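Local coordinates for protein VP1 (Polyomavirus HPyV7, PDB 4PCH) that forms the pentameric capsomers of the polyomavirus capsid through its jelly-roll core and probably takes part in attachment to host cells, at residues 101-106 / 240-245; 181-186 / 216-221. One frame throughout, in Å; residues are numbered along the deposited sequence.

Contact 1: 101-106 / 240-245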
loop_
_atom_site.group_PDB
_atom_site.type_symbol
_atom_site.label_atom_id
_atom_site.label_comp_id
_atom_site.label_asym_id
_atom_site.label_seq_id
_atom_site.Cartn_x
_atom_site.Cartn_y
_atom_site.Cartn_z
ATOM N N SER B 101 21.550 14.073 -5.855
ATOM C CA SER B 101 21.554 12.710 -6.391
ATOM C C SER B 101 21.644 12.610 -7.897
ATOM O O SER B 101 21.486 11.526 -8.441
ATOM C CB SER B 101 20.345 11.954 -5.875
ATOM O OG SER B 101 20.516 11.690 -4.501
ATOM N N GLY B 102 21.949 13.720 -8.556
ATOM C CA GLY B 102 22.285 13.686 -9.986
ATOM C C GLY B 102 21.063 13.716 -10.877
ATOM O O GLY B 102 19.916 13.847 -10.412
ATOM N N TYR B 103 21.285 13.562 -12.174
ATOM C CA TYR B 103 20.187 13.659 -13.126
ATOM C C TYR B 103 20.260 12.543 -14.146
ATOM O O TYR B 103 21.320 11.987 -14.392
ATOM C CB TYR B 103 20.182 15.020 -13.821
ATOM C CG TYR B 103 21.403 15.348 -14.615
ATOM C CD1 TYR B 103 21.509 14.992 -15.973
ATOM C CD2 TYR B 103 22.449 16.073 -14.063
ATOM C CE1 TYR B 103 22.631 15.304 -16.700
ATOM C CE2 TYR B 103 23.571 16.408 -14.803
ATOM C CZ TYR B 103 23.660 16.022 -16.118
ATOM O OH TYR B 103 24.775 16.351 -16.848
ATOM N N GLN B 104 19.106 12.221 -14.717
ATOM C CA GLN B 104 18.987 11.143 -15.675
ATOM C C GLN B 104 18.611 11.802 -16.987
ATOM O O GLN B 104 17.489 12.355 -17.129
ATOM C CB GLN B 104 17.893 10.167 -15.246
ATOM C CG GLN B 104 17.644 9.050 -16.239
ATOM C CD GLN B 104 16.527 8.113 -15.784
ATOM O OE1 GLN B 104 15.579 8.537 -15.124
ATOM N NE2 GLN B 104 16.598 6.866 -16.203
ATOM N N ARG B 105 19.518 11.739 -17.943
ATOM C CA ARG B 105 19.271 12.356 -19.253
ATOM C C ARG B 105 18.039 11.815 -19.953
ATOM O O ARG B 105 17.258 12.584 -20.528
ATOM C CB ARG B 105 20.480 12.205 -20.167
ATOM C CG ARG B 105 21.621 13.106 -19.766
ATOM C CD ARG B 105 22.643 13.188 -20.875
ATOM N NE ARG B 105 23.732 14.059 -20.456
ATOM C CZ ARG B 105 24.950 13.667 -20.083
ATOM N NH1 ARG B 105 25.838 14.591 -19.742
ATOM N NH2 ARG B 105 25.313 12.380 -20.085
ATOM N N ALA B 106 17.862 10.499 -19.904
ATOM C CA ALA B 106 16.776 9.823 -20.652
ATOM C C ALA B 106 15.352 10.333 -20.320
ATOM O O ALA B 106 14.432 10.285 -21.163
ATOM C CB ALA B 106 16.840 8.316 -20.383
ATOM N N GLY B 240 24.841 16.893 -9.302
ATOM C CA GLY B 240 25.036 17.718 -10.482
ATOM C C GLY B 240 25.627 16.989 -11.682
ATOM O O GLY B 240 26.170 17.606 -12.595
ATOM N N LEU B 241 25.585 15.661 -11.634
ATOM C CA LEU B 241 26.235 14.821 -12.657
ATOM C C LEU B 241 25.267 13.779 -13.207
ATOM O O LEU B 241 24.302 13.405 -12.530
ATOM C CB LEU B 241 27.453 14.113 -12.056
ATOM C CG LEU B 241 28.664 15.026 -11.790
ATOM C CD1 LEU B 241 29.693 14.302 -10.930
ATOM C CD2 LEU B 241 29.261 15.529 -13.095
ATOM N N PRO B 242 25.549 13.271 -14.406
ATOM C CA PRO B 242 24.626 12.299 -14.980
ATOM C C PRO B 242 24.730 10.963 -14.284
ATOM O O PRO B 242 25.804 10.549 -13.821
ATOM C CB PRO B 242 25.044 12.205 -16.448
ATOM C CG PRO B 242 26.463 12.630 -16.462
ATOM C CD PRO B 242 26.654 13.600 -15.325
ATOM N N THR B 243 23.592 10.301 -14.188
ATOM C CA THR B 243 23.519 8.983 -13.588
ATOM C C THR B 243 22.433 8.152 -14.264
ATOM O O THR B 243 21.780 8.607 -15.196
ATOM C CB THR B 243 23.395 9.051 -12.050
ATOM O OG1 THR B 243 23.606 7.764 -11.464
ATOM C CG2 THR B 243 22.067 9.618 -11.607
ATOM N N LEU B 244 22.262 6.933 -13.772
ATOM C CA LEU B 244 21.337 5.965 -14.335
ATOM C C LEU B 244 21.583 5.704 -15.823
ATOM O O LEU B 244 20.657 5.465 -16.600
ATOM C CB LEU B 244 19.878 6.345 -14.058
ATOM C CG LEU B 244 19.448 6.294 -12.601
ATOM C CD1 LEU B 244 18.078 6.941 -12.476
ATOM C CD2 LEU B 244 19.463 4.886 -12.025
ATOM N N SER B 245 22.858 5.681 -16.193
ATOM C CA SER B 245 23.284 5.395 -17.545
ATOM C C SER B 245 24.597 4.613 -17.416
ATOM O O SER B 245 25.347 4.824 -16.461
ATOM C CB SER B 245 23.488 6.715 -18.316
ATOM O OG SER B 245 23.577 6.483 -19.684
HETATM O O HOH W 1 26.906 17.478 -15.713
HETATM O O HOH W 2 18.678 6.226 -18.280
HETATM O O HOH W 3 21.855 10.033 -17.583
#
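Tyr-103 and Pro-242 form a single beta bridge between two loops at one end of the VP1 jelly roll: the loop carrying the short strand 103-104 and the one joining strands 224-236 and 253-271. Two backbone hydrogen bonds define it, Tyr-103 N to Leu-241 O at 3.0 Å and Thr-243 N to Tyr-103 O at 2.8 Å. Tyr-103 CB leaves away from the other segment, but with CG set between backbone N and carbonyl carbon (chi1 61°) the ring folds back over Pro-242. Pro-242 CA lies 4.0 Å from the ring centroid and 11° off its normal, a CH-pi contact. Gly-240 O comes to the ring edge, 3.6 Å from Tyr-103 CE2, and one water joins it to Tyr-103 OH. The Arg-105 guanidinium turns a face to Pro-242 CB, 3.7 Å from Arg-105 NH2, which is also hydrogen-bonded to Tyr-248. Gln-104, extended beyond CG, crosses Leu-244, with Gln-104 CD 3.8 Å from Leu-244 CD1; Gln-104 OE1 is hydrogen-bonded to Asn-107 of the same chain. Beyond the bridge the two segments diverge, and water takes over: one molecule joins Arg-105 N to Thr-243 O, another Gln-104 NE2 to Leu-244 O. Direct bonds thus hold the centre of the contact, whereas its polar margins are joined through solvent, and proline serves as an apolar platform for both an aromatic ring and a cation.

Contact 2: 181-186 / 216-221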
loop_
_atom_site.group_PDB
_atom_site.type_symbol
_atom_site.label_atom_id
_atom_site.label_comp_id
_atom_site.label_asym_id
_atom_site.label_seq_id
_atom_site.Cartn_x
_atom_site.Cartn_y
_atom_site.Cartn_z
ATOM N N ASN B 181 17.732 -14.776 19.696
ATOM C CA ASN B 181 17.159 -13.475 20.033
ATOM C C ASN B 181 15.991 -13.534 21.006
ATOM O O ASN B 181 15.034 -12.759 20.870
ATOM C CB ASN B 181 16.757 -12.726 18.759
ATOM C CG ASN B 181 17.954 -12.254 18.010
ATOM O OD1 ASN B 181 18.819 -11.585 18.592
ATOM N ND2 ASN B 181 18.066 -12.640 16.743
ATOM N N ASP B 182 16.064 -14.441 21.997
ATOM C CA ASP B 182 14.910 -14.493 22.908
ATOM C C ASP B 182 14.841 -13.282 23.866
ATOM O O ASP B 182 13.789 -13.045 24.428
ATOM C CB ASP B 182 14.814 -15.807 23.675
ATOM C CG ASP B 182 14.265 -16.945 22.846
ATOM O OD1 ASP B 182 13.190 -16.817 22.223
ATOM O OD2 ASP B 182 14.905 -18.004 22.876
ATOM N N ASN B 183 15.894 -12.477 23.965
ATOM C CA ASN B 183 15.825 -11.237 24.753
ATOM C C ASN B 183 16.102 -10.001 23.919
ATOM O O ASN B 183 16.658 -9.025 24.411
ATOM C CB ASN B 183 16.790 -11.357 25.952
ATOM C CG ASN B 183 16.549 -10.305 27.037
ATOM O OD1 ASN B 183 15.409 -9.923 27.336
ATOM N ND2 ASN B 183 17.633 -9.876 27.675
ATOM N N THR B 184 15.656 -10.047 22.659
ATOM C CA THR B 184 15.740 -8.943 21.723
ATOM C C THR B 184 14.420 -8.902 20.935
ATOM O O THR B 184 13.808 -9.966 20.678
ATOM C CB THR B 184 16.941 -9.154 20.768
ATOM O OG1 THR B 184 18.156 -8.984 21.498
ATOM C CG2 THR B 184 16.915 -8.206 19.568
ATOM N N ARG B 185 13.955 -7.696 20.602
ATOM C CA ARG B 185 12.879 -7.530 19.621
ATOM C C ARG B 185 13.464 -6.895 18.403
ATOM O O ARG B 185 14.315 -5.988 18.509
ATOM C CB ARG B 185 11.750 -6.643 20.150
ATOM C CG ARG B 185 11.207 -7.050 21.496
ATOM C CD ARG B 185 10.757 -8.485 21.621
ATOM N NE ARG B 185 10.176 -8.623 22.952
ATOM C CZ ARG B 185 10.540 -9.448 23.921
ATOM N NH1 ARG B 185 11.458 -10.401 23.739
ATOM N NH2 ARG B 185 9.913 -9.364 25.093
ATOM N N TYR B 186 13.042 -7.361 17.208
ATOM C CA TYR B 186 13.564 -6.785 15.969
ATOM C C TYR B 186 12.512 -6.793 14.874
ATOM O O TYR B 186 11.529 -7.540 14.938
ATOM C CB TYR B 186 14.830 -7.522 15.473
ATOM C CG TYR B 186 14.622 -8.965 15.100
ATOM C CD1 TYR B 186 14.088 -9.325 13.871
ATOM C CD2 TYR B 186 14.973 -9.988 15.975
ATOM C CE1 TYR B 186 13.902 -10.656 13.539
ATOM C CE2 TYR B 186 14.796 -11.313 15.644
ATOM C CZ TYR B 186 14.262 -11.651 14.428
ATOM O OH TYR B 186 14.080 -12.983 14.115
ATOM N N VAL B 216 6.060 -9.185 29.591
ATOM C CA VAL B 216 7.490 -8.976 29.908
ATOM C C VAL B 216 8.283 -8.414 28.731
ATOM O O VAL B 216 8.258 -8.941 27.602
ATOM C CB VAL B 216 8.167 -10.284 30.403
ATOM C CG1 VAL B 216 9.600 -10.023 30.862
ATOM C CG2 VAL B 216 7.360 -10.934 31.526
ATOM N N GLY B 217 8.989 -7.323 28.995
ATOM C CA GLY B 217 9.812 -6.673 28.000
ATOM C C GLY B 217 11.207 -7.250 27.958
ATOM O O GLY B 217 11.439 -8.360 28.402
ATOM N N ILE B 218 12.140 -6.457 27.460
ATOM C CA ILE B 218 13.526 -6.847 27.347
ATOM C C ILE B 218 14.172 -6.689 28.728
ATOM O O ILE B 218 14.071 -5.638 29.341
ATOM C CB ILE B 218 14.277 -5.941 26.367
ATOM C CG1 ILE B 218 13.704 -6.040 24.947
ATOM C CG2 ILE B 218 15.766 -6.264 26.382
ATOM C CD1 ILE B 218 13.587 -7.447 24.419
ATOM N N LEU B 219 14.823 -7.730 29.205
ATOM C CA LEU B 219 15.449 -7.695 30.533
ATOM C C LEU B 219 16.911 -7.358 30.357
ATOM O O LEU B 219 17.694 -8.157 29.819
ATOM C CB LEU B 219 15.252 -9.020 31.244
ATOM C CG LEU B 219 13.801 -9.461 31.438
ATOM C CD1 LEU B 219 13.780 -10.884 31.964
ATOM C CD2 LEU B 219 13.041 -8.516 32.356
ATOM N N CYS B 220 17.278 -6.156 30.794
ATOM C CA CYS B 220 18.602 -5.629 30.529
ATOM C C CYS B 220 19.513 -6.027 31.684
ATOM O O CYS B 220 20.000 -5.177 32.441
ATOM C CB CYS B 220 18.531 -4.119 30.377
ATOM S SG CYS B 220 17.583 -3.574 28.925
ATOM N N THR B 221 19.781 -7.322 31.792
ATOM C CA THR B 221 20.367 -7.875 33.003
ATOM C C THR B 221 21.831 -7.524 33.173
ATOM O O THR B 221 22.363 -7.658 34.273
ATOM C CB THR B 221 20.235 -9.403 33.049
ATOM O OG1 THR B 221 20.953 -9.980 31.972
ATOM C CG2 THR B 221 18.762 -9.836 32.931
#
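Asn-183 and Leu-219 meet through a two-bond amide pairing that ties the turn before strand 184-191 to residues 218-219 of strand 208-219 in the VP1 jelly roll. Asn-183 OD1 accepts from Leu-219 N at 2.9 Å; the N-H points at it almost straight (165°) and lies in the carbonyl plane, on a lone pair. The other half of the amide, Asn-183 ND2, donates to Leu-219 O at 2.7 Å, an acceptor only 4° out of the amide plane. One side chain therefore satisfies both the N-H and the C=O of a single residue, as a neighbouring strand might, and the paired bonds fix the rotation of the amide. Its reach comes from CG lying anti to the backbone N (chi1 -165°).

Beside this pairing, Ile-218 CD1 touches Asn-183 O at 3.5 Å and also covers one face of the Arg-185 guanidinium, over its centre, 3.7 Å from Arg-185 CZ. A bend at chi2 of the arginine goes with the guanidinium lying under Ile-218 CD1, and the two side chains run past each other in opposite directions.

Further out, Asn-183 belongs to a type I turn from Asn-181 to Thr-184, and its backbone bonds to Gly-125; Ile-218 pairs likewise with Ala-85, so Asn-183 and the residue before Leu-219 are each held by backbone bonds to a different part of the fold. Arg-185 NE donates to Leu-210 O. On a neighbouring subunit, Asn-204 bonds Thr-184 O and Tyr-186 N, which brings this strand into the pentamer interface. A glycerol, probably from the crystallisation liquor, also bonds Asn-183 OD1. At the guanidinium edge, near its plane, Val-216 O lies 3.0 Å from Arg-185 NH2.

The centres of contacts 1 and 2 are 45 Å apart, their nearest atoms about 28 Å, and the chain's centre lies between them. In sequence the order is 101-106, 181-186, 216-221, 240-245, so both segments of contact 2 fall between those of contact 1. Contact 2 involves strands 184-191 and 208-219 of the large, branched or curled antiparallel sheet; they pair not with each other but with 117-124 and 79-93, so side chains link them. Contact 1 joins loops, one carrying strand 103-104 of a separate two-stranded sheet. Strand 224-236 runs between 216-221 and 240-245. Both contacts touch the same neighbouring subunit, so the pentamer interface extends over loop regions and sheet strands alike.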